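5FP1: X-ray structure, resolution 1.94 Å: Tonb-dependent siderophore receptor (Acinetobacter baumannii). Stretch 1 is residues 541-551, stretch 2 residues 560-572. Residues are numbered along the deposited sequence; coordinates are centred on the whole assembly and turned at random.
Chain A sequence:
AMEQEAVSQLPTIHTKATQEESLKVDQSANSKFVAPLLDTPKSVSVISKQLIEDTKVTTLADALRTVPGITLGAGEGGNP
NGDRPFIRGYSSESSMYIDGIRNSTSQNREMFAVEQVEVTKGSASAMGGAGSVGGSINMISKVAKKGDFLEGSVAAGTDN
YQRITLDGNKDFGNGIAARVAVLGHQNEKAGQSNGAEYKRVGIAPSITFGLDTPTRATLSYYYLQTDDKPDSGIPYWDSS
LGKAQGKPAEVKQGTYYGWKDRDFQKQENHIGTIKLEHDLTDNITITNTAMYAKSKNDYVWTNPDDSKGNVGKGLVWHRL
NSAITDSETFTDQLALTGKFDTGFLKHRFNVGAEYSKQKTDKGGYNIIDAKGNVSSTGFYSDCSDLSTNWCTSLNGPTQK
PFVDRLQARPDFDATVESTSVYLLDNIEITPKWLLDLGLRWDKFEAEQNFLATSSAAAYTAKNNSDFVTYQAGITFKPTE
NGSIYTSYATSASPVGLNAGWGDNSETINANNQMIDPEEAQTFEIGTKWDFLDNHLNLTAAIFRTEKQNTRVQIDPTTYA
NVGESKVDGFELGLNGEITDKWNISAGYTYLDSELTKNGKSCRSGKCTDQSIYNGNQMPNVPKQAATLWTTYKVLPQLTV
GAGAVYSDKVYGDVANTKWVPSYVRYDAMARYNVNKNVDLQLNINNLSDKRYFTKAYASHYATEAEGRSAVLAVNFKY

Stretch 1, residues 541-551: AIFRTEKQNTR
Stretch 2, residues 560-572: ANVGESKVDGFEL

Residues 541-551 and 560-572 of this TonB-dependent receptor form an antiparallel β-pairing in which a regular backbone ladder, interrupted by one bulge, brings charged, aromatic and glycine residues into register. The strand axes approach to 4.6 Å, and their N-to-C directions differ by 163°.

Extended conformations (Phe543 phi/psi -157/158, Val567 -129/114) let alternate residues bond reciprocally. Ala541 pairs with Glu571 (Ala541 N to Glu571 O and Glu571 N to Ala541 O, both 2.9 Å), Phe543 with Gly569 (Phe543 N to Gly569 O 3.0 Å; Gly569 N to Phe543 O 2.9 Å), Thr545 with Val567 (Thr545 N to Val567 O 3.0 Å; Val567 N to Thr545 O 2.8 Å), and Lys547 with Ser565 (Lys547 N to Ser565 O 3.0 Å; Ser565 N to Lys547 O 3.2 Å). Between these lie the non-hydrogen-bonded pairs Ile542-Phe570, Arg544-Asp568 and Glu546-Lys566. The chain then turns at Gln548 and Asn549; the register shifts by one, a β-bulge, and bonding resumes (Thr550 N to Gly563 O and Gly563 N to Thr550 O, both 2.9 Å).

Side chains on the two faces of the sheet meet in different ways. On the face carrying Arg544, its extended start (chi1 t, chi2 t, chi3 m) brings NE to 2.6 Å from Asp568 OD1, a salt bridge near the guanidinium plane; Arg544 NH2 adds a bond to Asp568 OD2 at 3.2 Å. Asp568 (chi1 m) also accepts Lys566 NZ at OD2, 2.9 Å away, so one carboxylate offsets two cations. Farther along this face, Ile542 CD1 (m, m) meets Phe570 CD1 (chi1 t) at 3.4 Å.

On the other face, Phe543 (chi1 p, chi2 86°) lies over Gly569, whose CA is 3.9 Å from the ring centroid in a CH-pi contact. An ideal CB on Gly569 would fall 2.5 Å from Phe543 CZ, a clash. On the same face, toward the bulge, a water bridges Thr550 OG1 (2.7 Å) and Ser565 OG (2.6 Å).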

ATOM      1  N   ALA A 541     -17.702 -12.835  -3.519  1.00 19.69           N
ATOM      2  CA  ALA A 541     -18.379 -11.781  -2.793  1.00 17.79           C
ATOM      3  C   ALA A 541     -18.967 -10.776  -3.743  1.00 19.87           C
ATOM      4  O   ALA A 541     -18.374 -10.473  -4.801  1.00 20.75           O
ATOM      5  CB  ALA A 541     -17.410 -11.099  -1.846  1.00 23.66           C
ATOM      6  N   ILE A 542     -20.117 -10.237  -3.344  1.00 18.33           N
ATOM      7  CA  ILE A 542     -20.811  -9.188  -4.060  1.00 19.90           C
ATOM      8  C   ILE A 542     -21.024  -8.118  -3.016  1.00 20.57           C
ATOM      9  O   ILE A 542     -21.377  -8.420  -1.885  1.00 20.53           O
ATOM     10  CB  ILE A 542     -22.179  -9.686  -4.593  1.00 23.29           C
ATOM     11  CG1 ILE A 542     -21.967 -10.669  -5.728  1.00 29.09           C
ATOM     12  CG2 ILE A 542     -23.048  -8.528  -5.051  1.00 27.51           C
ATOM     13  CD1 ILE A 542     -21.703  -9.982  -7.044  1.00 39.60           C
ATOM     14  N   PHE A 543     -20.812  -6.856  -3.376  1.00 18.73           N
ATOM     15  CA  PHE A 543     -20.757  -5.808  -2.365  1.00 16.95           C
ATOM     16  C   PHE A 543     -21.070  -4.446  -2.929  1.00 16.21           C
ATOM     17  O   PHE A 543     -20.939  -4.200  -4.130  1.00 18.63           O
ATOM     18  CB  PHE A 543     -19.370  -5.775  -1.700  1.00 17.65           C
ATOM     19  CG  PHE A 543     -18.248  -5.651  -2.690  1.00 17.58           C
ATOM     20  CD1 PHE A 543     -17.830  -4.421  -3.148  1.00 20.82           C
ATOM     21  CD2 PHE A 543     -17.625  -6.781  -3.167  1.00 19.32           C
ATOM     22  CE1 PHE A 543     -16.812  -4.337  -4.090  1.00 19.06           C
ATOM     23  CE2 PHE A 543     -16.621  -6.713  -4.109  1.00 20.34           C
ATOM     24  CZ  PHE A 543     -16.208  -5.488  -4.564  1.00 20.08           C
ATOM     25  N   ARG A 544     -21.487  -3.561  -2.047  1.00 16.73           N
ATOM     26  CA  ARG A 544     -21.415  -2.134  -2.275  1.00 18.65           C
ATOM     27  C   ARG A 544     -20.549  -1.522  -1.178  1.00 16.69           C
ATOM     28  O   ARG A 544     -20.858  -1.627   0.023  1.00 15.97           O
ATOM     29  CB  ARG A 544     -22.775  -1.471  -2.298  1.00 21.34           C
ATOM     30  CG  ARG A 544     -22.664   0.054  -2.432  1.00 22.27           C
ATOM     31  CD  ARG A 544     -24.031   0.702  -2.621  1.00 23.63           C
ATOM     32  NE  ARG A 544     -24.593   0.257  -3.883  1.00 24.59           N
ATOM     33  CZ  ARG A 544     -25.873   0.345  -4.224  1.00 31.35           C
ATOM     34  NH1 ARG A 544     -26.751   0.893  -3.416  1.00 34.13           N
ATOM     35  NH2 ARG A 544     -26.271  -0.126  -5.377  1.00 32.27           N
ATOM     36  N   THR A 545     -19.426  -0.969  -1.609  1.00 16.71           N
ATOM     37  CA  THR A 545     -18.475  -0.243  -0.734  1.00 15.37           C
ATOM     38  C   THR A 545     -18.531   1.191  -1.205  1.00 16.55           C
ATOM     39  O   THR A 545     -18.330   1.472  -2.402  1.00 15.89           O
ATOM     40  CB  THR A 545     -17.064  -0.832  -0.850  1.00 18.73           C
ATOM     41  OG1 THR A 545     -17.021  -2.114  -0.187  1.00 17.05           O
ATOM     42  CG2 THR A 545     -15.988   0.114  -0.220  1.00 15.54           C
ATOM     43  N   GLU A 546     -18.886   2.098  -0.303  1.00 17.32           N
ATOM     44  CA  GLU A 546     -19.200   3.443  -0.685  1.00 20.10           C
ATOM     45  C   GLU A 546     -18.820   4.447   0.352  1.00 16.70           C
ATOM     46  O   GLU A 546     -18.779   4.147   1.550  1.00 17.25           O
ATOM     47  CB  GLU A 546     -20.705   3.601  -0.974  1.00 18.52           C
ATOM     48  CG  GLU A 546     -21.585   3.361   0.222  1.00 19.50           C
ATOM     49  CD  GLU A 546     -23.076   3.406  -0.117  1.00 25.31           C
ATOM     50  OE1 GLU A 546     -23.491   4.278  -0.915  1.00 27.25           O
ATOM     51  OE2 GLU A 546     -23.815   2.554   0.414  1.00 28.02           O
ATOM     52  N   LYS A 547     -18.600   5.665  -0.117  1.00 15.76           N
ATOM     53  CA  LYS A 547     -18.378   6.789   0.781  1.00 18.50           C
ATOM     54  C   LYS A 547     -19.540   7.756   0.594  1.00 19.63           C
ATOM     55  O   LYS A 547     -19.504   8.642  -0.266  1.00 19.31           O
ATOM     56  CB  LYS A 547     -17.032   7.459   0.518  1.00 18.66           C
ATOM     57  CG  LYS A 547     -16.679   8.481   1.572  1.00 19.76           C
ATOM     58  CD  LYS A 547     -15.446   9.280   1.210  1.00 24.28           C
ATOM     59  CE  LYS A 547     -14.172   8.494   1.344  1.00 20.58           C
ATOM     60  NZ  LYS A 547     -13.006   9.348   0.910  1.00 23.41           N
ATOM     61  N   GLN A 548     -20.586   7.549   1.388  1.00 19.77           N
ATOM     62  CA  GLN A 548     -21.843   8.256   1.191  1.00 22.55           C
ATOM     63  C   GLN A 548     -21.771   9.670   1.750  1.00 24.56           C
ATOM     64  O   GLN A 548     -22.623  10.485   1.474  1.00 21.25           O
ATOM     65  CB  GLN A 548     -23.005   7.456   1.811  1.00 26.20           C
ATOM     66  CG  GLN A 548     -23.063   7.448   3.326  1.00 25.59           C
ATOM     67  CD  GLN A 548     -22.137   6.437   3.968  1.00 25.52           C
ATOM     68  OE1 GLN A 548     -21.389   5.743   3.301  1.00 21.75           O
ATOM     69  NE2 GLN A 548     -22.180   6.360   5.281  1.00 25.65           N
ATOM     70  N   ASN A 549     -20.743   9.969   2.535  1.00 20.38           N
ATOM     71  CA  ASN A 549     -20.471  11.338   2.929  1.00 21.89           C
ATOM     72  C   ASN A 549     -19.018  11.644   2.663  1.00 20.62           C
ATOM     73  O   ASN A 549     -18.130  11.294   3.472  1.00 21.98           O
ATOM     74  CB  ASN A 549     -20.784  11.559   4.414  1.00 27.01           C
ATOM     75  CG  ASN A 549     -22.247  11.763   4.660  1.00 41.26           C
ATOM     76  OD1 ASN A 549     -22.791  12.833   4.375  1.00 56.69           O
ATOM     77  ND2 ASN A 549     -22.907  10.736   5.146  1.00 45.93           N
ATOM     78  N   THR A 550     -18.782  12.265   1.513  1.00 20.15           N
ATOM     79  CA  THR A 550     -17.449  12.616   1.053  1.00 20.27           C
ATOM     80  C   THR A 550     -17.247  14.099   1.221  1.00 19.75           C
ATOM     81  O   THR A 550     -18.163  14.901   0.936  1.00 21.67           O
ATOM     82  CB  THR A 550     -17.308  12.274  -0.441  1.00 20.35           C
ATOM     83  OG1 THR A 550     -17.493  10.867  -0.637  1.00 20.39           O
ATOM     84  CG2 THR A 550     -15.946  12.683  -0.994  1.00 20.37           C
ATOM     85  N   ARG A 551     -16.056  14.484   1.663  1.00 19.78           N
ATOM     86  CA  ARG A 551     -15.735  15.887   1.827  1.00 18.84           C
ATOM     87  C   ARG A 551     -15.490  16.481   0.451  1.00 22.31           C
ATOM     88  O   ARG A 551     -14.754  15.920  -0.332  1.00 18.17           O
ATOM     89  CB  ARG A 551     -14.493  16.074   2.705  1.00 21.63           C
ATOM     90  CG  ARG A 551     -14.269  17.525   3.140  1.00 20.21           C
ATOM     91  CD  ARG A 551     -13.290  17.588   4.303  1.00 25.35           C
ATOM     92  NE  ARG A 551     -11.998  17.046   3.971  1.00 27.34           N
ATOM     93  CZ  ARG A 551     -11.476  15.906   4.412  1.00 25.60           C
ATOM     94  NH1 ARG A 551     -12.114  15.087   5.244  1.00 22.81           N
ATOM     95  NH2 ARG A 551     -10.269  15.587   4.000  1.00 31.13           N
ATOM     96  N   ALA A 560     -17.523  21.112   2.528  1.00 24.07           N
ATOM     97  CA  ALA A 560     -18.681  20.485   3.135  1.00 25.05           C
ATOM     98  C   ALA A 560     -18.653  18.983   2.869  1.00 24.59           C
ATOM     99  O   ALA A 560     -17.990  18.541   1.959  1.00 32.97           O
ATOM    100  CB  ALA A 560     -19.970  21.074   2.542  1.00 27.97           C
ATOM    101  N   ASN A 561     -19.429  18.220   3.625  1.00 22.66           N
ATOM    102  CA  ASN A 561     -19.445  16.758   3.531  1.00 22.33           C
ATOM    103  C   ASN A 561     -20.601  16.202   2.690  1.00 33.41           C
ATOM    104  O   ASN A 561     -21.232  15.220   3.084  1.00 37.83           O
ATOM    105  CB  ASN A 561     -19.614  16.180   4.913  1.00 29.49           C
ATOM    106  CG  ASN A 561     -18.327  15.707   5.523  1.00 31.62           C
ATOM    107  OD1 ASN A 561     -17.278  15.657   4.882  1.00 27.16           O
ATOM    108  ND2 ASN A 561     -18.409  15.345   6.789  1.00 29.11           N
ATOM    109  N   VAL A 562     -20.825  16.773   1.514  1.00 24.89           N
ATOM    110  CA  VAL A 562     -22.020  16.485   0.729  1.00 34.36           C
ATOM    111  C   VAL A 562     -21.741  15.629  -0.504  1.00 31.66           C
ATOM    112  O   VAL A 562     -22.655  15.334  -1.264  1.00 29.49           O
ATOM    113  CB  VAL A 562     -22.693  17.806   0.266  1.00 31.43           C
ATOM    114  CG1 VAL A 562     -23.235  18.572   1.462  1.00 40.61           C
ATOM    115  CG2 VAL A 562     -21.714  18.676  -0.493  1.00 33.60           C
ATOM    116  N   GLY A 563     -20.491  15.227  -0.713  1.00 25.02           N
ATOM    117  CA  GLY A 563     -20.169  14.405  -1.861  1.00 18.85           C
ATOM    118  C   GLY A 563     -20.559  12.947  -1.637  1.00 17.94           C
ATOM    119  O   GLY A 563     -20.820  12.526  -0.508  1.00 20.93           O
ATOM    120  N   GLU A 564     -20.600  12.180  -2.718  1.00 16.48           N
ATOM    121  CA  GLU A 564     -20.945  10.772  -2.642  1.00 15.34           C
ATOM    122  C   GLU A 564     -20.288  10.021  -3.749  1.00 15.09           C
ATOM    123  O   GLU A 564     -20.220  10.492  -4.884  1.00 19.36           O
ATOM    124  CB  GLU A 564     -22.475  10.545  -2.798  1.00 22.72           C
ATOM    125  CG  GLU A 564     -23.331  11.355  -1.866  1.00 25.20           C
ATOM    126  CD  GLU A 564     -24.821  11.279  -2.204  1.00 36.13           C
ATOM    127  OE1 GLU A 564     -25.215  10.517  -3.088  1.00 29.82           O
ATOM    128  OE2 GLU A 564     -25.601  11.995  -1.576  1.00 37.22           O
ATOM    129  N   SER A 565     -19.875   8.795  -3.449  1.00 16.68           N
ATOM    130  CA  SER A 565     -19.383   7.886  -4.450  1.00 15.36           C
ATOM    131  C   SER A 565     -19.664   6.477  -3.976  1.00 17.05           C
ATOM    132  O   SER A 565     -19.907   6.245  -2.784  1.00 16.92           O
ATOM    133  CB  SER A 565     -17.870   8.078  -4.708  1.00 17.31           C
ATOM    134  OG  SER A 565     -17.122   7.542  -3.622  1.00 17.40           O
ATOM    135  N   LYS A 566     -19.652   5.539  -4.917  1.00 16.65           N
ATOM    136  CA  LYS A 566     -19.900   4.144  -4.607  1.00 16.16           C
ATOM    137  C   LYS A 566     -19.267   3.209  -5.591  1.00 15.83           C
ATOM    138  O   LYS A 566     -19.044   3.556  -6.755  1.00 19.50           O
ATOM    139  CB  LYS A 566     -21.392   3.825  -4.527  1.00 18.79           C
ATOM    140  CG  LYS A 566     -22.111   3.918  -5.848  1.00 23.14           C
ATOM    141  CD  LYS A 566     -23.542   3.393  -5.662  1.00 28.15           C
ATOM    142  CE  LYS A 566     -24.422   3.717  -6.853  1.00 33.98           C
ATOM    143  NZ  LYS A 566     -24.364   2.574  -7.785  1.00 37.83           N
ATOM    144  N   VAL A 567     -18.973   2.005  -5.099  1.00 16.71           N
ATOM    145  CA  VAL A 567     -18.432   0.950  -5.907  1.00 17.06           C
ATOM    146  C   VAL A 567     -19.287  -0.300  -5.687  1.00 18.25           C
ATOM    147  O   VAL A 567     -19.334  -0.838  -4.572  1.00 19.73           O
ATOM    148  CB  VAL A 567     -16.947   0.641  -5.545  1.00 16.95           C
ATOM    149  CG1 VAL A 567     -16.408  -0.484  -6.404  1.00 19.88           C
ATOM    150  CG2 VAL A 567     -16.062   1.863  -5.693  1.00 19.15           C
ATOM    151  N   ASP A 568     -19.991  -0.737  -6.741  1.00 18.17           N
ATOM    152  CA  ASP A 568     -20.720  -2.006  -6.728  1.00 21.24           C
ATOM    153  C   ASP A 568     -19.864  -3.058  -7.408  1.00 19.05           C
ATOM    154  O   ASP A 568     -19.470  -2.911  -8.581  1.00 21.80           O
ATOM    155  CB  ASP A 568     -22.063  -1.851  -7.485  1.00 22.21           C
ATOM    156  CG  ASP A 568     -23.061  -0.971  -6.742  1.00 30.05           C
ATOM    157  OD1 ASP A 568     -23.061  -1.002  -5.497  1.00 33.81           O
ATOM    158  OD2 ASP A 568     -23.824  -0.230  -7.398  1.00 29.75           O
ATOM    159  N   GLY A 569     -19.541  -4.110  -6.705  1.00 17.21           N
ATOM    160  CA  GLY A 569     -18.540  -5.007  -7.208  1.00 19.26           C
ATOM    161  C   GLY A 569     -18.731  -6.462  -6.899  1.00 22.14           C
ATOM    162  O   GLY A 569     -19.597  -6.852  -6.094  1.00 21.12           O
ATOM    163  N   PHE A 570     -17.871  -7.235  -7.534  1.00 19.92           N
ATOM    164  CA  PHE A 570     -17.807  -8.678  -7.404  1.00 21.13           C
ATOM    165  C   PHE A 570     -16.349  -9.103  -7.344  1.00 20.94           C
ATOM    166  O   PHE A 570     -15.499  -8.610  -8.107  1.00 21.54           O
ATOM    167  CB  PHE A 570     -18.499  -9.322  -8.609  1.00 24.12           C
ATOM    168  CG  PHE A 570     -18.281 -10.795  -8.714  1.00 25.51           C
ATOM    169  CD1 PHE A 570     -18.845 -11.654  -7.800  1.00 30.14           C
ATOM    170  CD2 PHE A 570     -17.557 -11.324  -9.757  1.00 34.73           C
ATOM    171  CE1 PHE A 570     -18.676 -13.025  -7.915  1.00 30.07           C
ATOM    172  CE2 PHE A 570     -17.359 -12.691  -9.864  1.00 34.98           C
ATOM    173  CZ  PHE A 570     -17.920 -13.542  -8.938  1.00 31.06           C
ATOM    174  N   GLU A 571     -16.036 -10.007  -6.426  1.00 17.25           N
ATOM    175  CA  GLU A 571     -14.683 -10.517  -6.306  1.00 18.15           C
ATOM    176  C   GLU A 571     -14.761 -12.038  -6.227  1.00 22.40           C
ATOM    177  O   GLU A 571     -15.640 -12.595  -5.562  1.00 22.89           O
ATOM    178  CB  GLU A 571     -13.976  -9.981  -5.024  1.00 20.26           C
ATOM    179  CG  GLU A 571     -13.524  -8.530  -5.085  1.00 24.41           C
ATOM    180  CD  GLU A 571     -13.316  -7.847  -3.711  1.00 24.15           C
ATOM    181  OE1 GLU A 571     -13.499  -8.485  -2.633  1.00 23.90           O
ATOM    182  OE2 GLU A 571     -13.023  -6.635  -3.725  1.00 22.94           O
ATOM    183  N   LEU A 572     -13.795 -12.691  -6.834  1.00 21.76           N
ATOM    184  CA  LEU A 572     -13.638 -14.150  -6.791  1.00 23.22           C
ATOM    185  C   LEU A 572     -12.157 -14.469  -6.561  1.00 25.51           C
ATOM    186  O   LEU A 572     -11.280 -13.821  -7.129  1.00 23.01           O
ATOM    187  CB  LEU A 572     -14.110 -14.714  -8.122  1.00 27.04           C
ATOM    188  CG  LEU A 572     -14.365 -16.185  -8.379  1.00 40.27           C
ATOM    189  CD1 LEU A 572     -15.613 -16.658  -7.659  1.00 41.54           C
ATOM    190  CD2 LEU A 572     -14.557 -16.337  -9.886  1.00 42.29           C
TER
HETATM  191  O   HOH W   1     -22.593   6.634  -1.798  1.00 24.43           O
HETATM  192  O   HOH W   2     -16.090   9.723  -2.582  1.00 21.01           O
HETATM  193  O   HOH W   3     -14.835  15.326   6.154  1.00 18.54           O